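Local coordinates for protein PrgZ (Enterococcus faecalis, PDB 4FAJ) that serves as an extracellular, membrane-anchored pheromone receptor that binds peptide and probably takes part in peptide import, at residues W131-Q136 with A232-G237. Sequence-based numbering, arbitrary orientation.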
loop_
_atom_site.group_PDB
_atom_site.type_symbol
_atom_site.label_atom_id
_atom_site.label_comp_id
_atom_site.label_asym_id
_atom_site.label_seq_id
_atom_site.Cartn_x
_atom_site.Cartn_y
_atom_site.Cartn_z
ATOM N N TRP A 131 2.616 21.293 -15.462
ATOM C CA TRP A 131 1.277 21.063 -14.908
ATOM C C TRP A 131 0.258 21.012 -16.040
ATOM O O TRP A 131 0.516 21.503 -17.142
ATOM C CB TRP A 131 0.917 22.191 -13.925
ATOM C CG TRP A 131 1.833 22.186 -12.739
ATOM C CD1 TRP A 131 2.845 23.066 -12.467
ATOM C CD2 TRP A 131 1.849 21.219 -11.693
ATOM N NE1 TRP A 131 3.484 22.709 -11.303
ATOM C CE2 TRP A 131 2.895 21.573 -10.809
ATOM C CE3 TRP A 131 1.081 20.092 -11.411
ATOM C CZ2 TRP A 131 3.182 20.837 -9.660
ATOM C CZ3 TRP A 131 1.368 19.358 -10.273
ATOM C CH2 TRP A 131 2.408 19.737 -9.406
ATOM N N SER A 132 -0.904 20.426 -15.769
ATOM C CA SER A 132 -1.967 20.318 -16.775
ATOM C C SER A 132 -2.444 21.667 -17.333
ATOM O O SER A 132 -3.005 21.714 -18.431
ATOM C CB SER A 132 -3.170 19.557 -16.209
ATOM O OG SER A 132 -3.811 20.301 -15.189
ATOM N N ASP A 133 -2.225 22.752 -16.585
ATOM C CA ASP A 133 -2.545 24.105 -17.054
ATOM C C ASP A 133 -1.443 24.741 -17.904
ATOM O O ASP A 133 -1.522 25.923 -18.223
ATOM C CB ASP A 133 -2.919 25.038 -15.881
ATOM C CG ASP A 133 -1.774 25.274 -14.905
ATOM O OD1 ASP A 133 -0.622 24.884 -15.194
ATOM O OD2 ASP A 133 -2.039 25.845 -13.817
ATOM N N GLY A 134 -0.404 23.978 -18.242
ATOM C CA GLY A 134 0.639 24.462 -19.139
ATOM C C GLY A 134 1.823 25.126 -18.452
ATOM O O GLY A 134 2.828 25.422 -19.109
ATOM N N THR A 135 1.729 25.344 -17.138
ATOM C CA THR A 135 2.787 26.035 -16.404
ATOM C C THR A 135 3.889 25.067 -15.999
ATOM O O THR A 135 3.657 23.857 -15.860
ATOM C CB THR A 135 2.247 26.783 -15.158
ATOM O OG1 THR A 135 1.685 25.854 -14.225
ATOM C CG2 THR A 135 1.190 27.822 -15.570
ATOM N N GLN A 136 5.091 25.604 -15.811
ATOM C CA GLN A 136 6.273 24.774 -15.539
ATOM C C GLN A 136 6.250 24.225 -14.117
ATOM O O GLN A 136 5.774 24.887 -13.193
ATOM C CB GLN A 136 7.572 25.564 -15.769
ATOM C CG GLN A 136 7.904 25.831 -17.262
ATOM C CD GLN A 136 8.357 24.570 -18.035
ATOM O OE1 GLN A 136 9.040 23.689 -17.489
ATOM N NE2 GLN A 136 7.991 24.501 -19.320
ATOM N N ALA A 232 -10.757 20.387 -7.456
ATOM C CA ALA A 232 -9.871 21.013 -6.469
ATOM C C ALA A 232 -8.456 20.409 -6.497
ATOM O O ALA A 232 -7.797 20.302 -5.463
ATOM C CB ALA A 232 -10.482 20.894 -5.073
ATOM N N ILE A 233 -8.015 20.005 -7.684
ATOM C CA ILE A 233 -6.654 19.484 -7.891
ATOM C C ILE A 233 -6.094 20.039 -9.196
ATOM O O ILE A 233 -6.848 20.438 -10.080
ATOM C CB ILE A 233 -6.621 17.930 -7.942
ATOM C CG1 ILE A 233 -7.512 17.392 -9.065
ATOM C CG2 ILE A 233 -7.073 17.330 -6.615
ATOM C CD1 ILE A 233 -7.437 15.868 -9.243
ATOM N N VAL A 234 -4.765 20.063 -9.291
ATOM C CA VAL A 234 -4.060 20.339 -10.536
ATOM C C VAL A 234 -3.009 19.243 -10.674
ATOM O O VAL A 234 -2.156 19.069 -9.797
ATOM C CB VAL A 234 -3.392 21.733 -10.542
ATOM C CG1 VAL A 234 -2.461 21.887 -11.747
ATOM C CG2 VAL A 234 -4.455 22.827 -10.577
ATOM N N THR A 235 -3.094 18.484 -11.757
ATOM C CA THR A 235 -2.270 17.293 -11.927
ATOM C C THR A 235 -1.266 17.469 -13.065
ATOM O O THR A 235 -1.250 18.506 -13.727
ATOM C CB THR A 235 -3.152 16.064 -12.164
ATOM O OG1 THR A 235 -3.865 16.214 -13.397
ATOM C CG2 THR A 235 -4.127 15.884 -10.999
ATOM N N ASN A 236 -0.411 16.473 -13.268
ATOM C CA ASN A 236 0.713 16.622 -14.200
ATOM C C ASN A 236 1.138 15.353 -14.923
ATOM O O ASN A 236 2.271 15.281 -15.424
ATOM C CB ASN A 236 1.927 17.149 -13.428
ATOM C CG ASN A 236 2.414 16.165 -12.373
ATOM O OD1 ASN A 236 1.640 15.345 -11.871
ATOM N ND2 ASN A 236 3.700 16.239 -12.033
ATOM N N GLY A 237 0.253 14.359 -14.990
ATOM C CA GLY A 237 0.610 13.037 -15.483
ATOM C C GLY A 237 0.171 12.727 -16.898
ATOM O O GLY A 237 -0.254 13.601 -17.639
HETATM O O HOH W 1 -5.714 18.864 -13.890
#
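A type I beta turn, Trp131 to Gly134, closed by Gly134 N bonding Trp131 O at 2.9 Å, lies in the loop ahead of helix 139-150 and docks through Trp131 and Ser132 against Val234, Thr235 and Asn236 in the loop leading into strand 239-243 of this family 5 solute-binding protein. A backbone hydrogen bond ties the loops: Ser132 N donates to Thr235 O at 2.8 Å, and the C=O...N angle of 164° sets the donor nearly in line with the carbonyl. The same oxygen lies in the indole plane at the ring edge, 3.6 Å from Trp131 CE3. With CG anti to the carbonyl carbon (chi1 -64°), Trp131 carries its six-membered ring to Asn236, whose CB is 3.7 Å from Trp131 CE3; ring and amide planes diverge by 27°. Val234 CG1 approaches Trp131 CE3 to 4.0 Å and also borders Ser132 OG. A water 2.7 Å from Ser132 OG also accepts a weak bond from Thr235 N. Asp133 OD1 accepts from Thr135 N at 3.1 Å, which makes an Asx turn, and also from Thr135 OG1. Thr235 O thus meets both the Ser132 N-H and the indole's C-H edge, Val234 and Asn236 CB add the apolar part, and outside bonds tie Trp131 NE1 to Asp141 OD2 and Asn236 OD1 to Glu92 N.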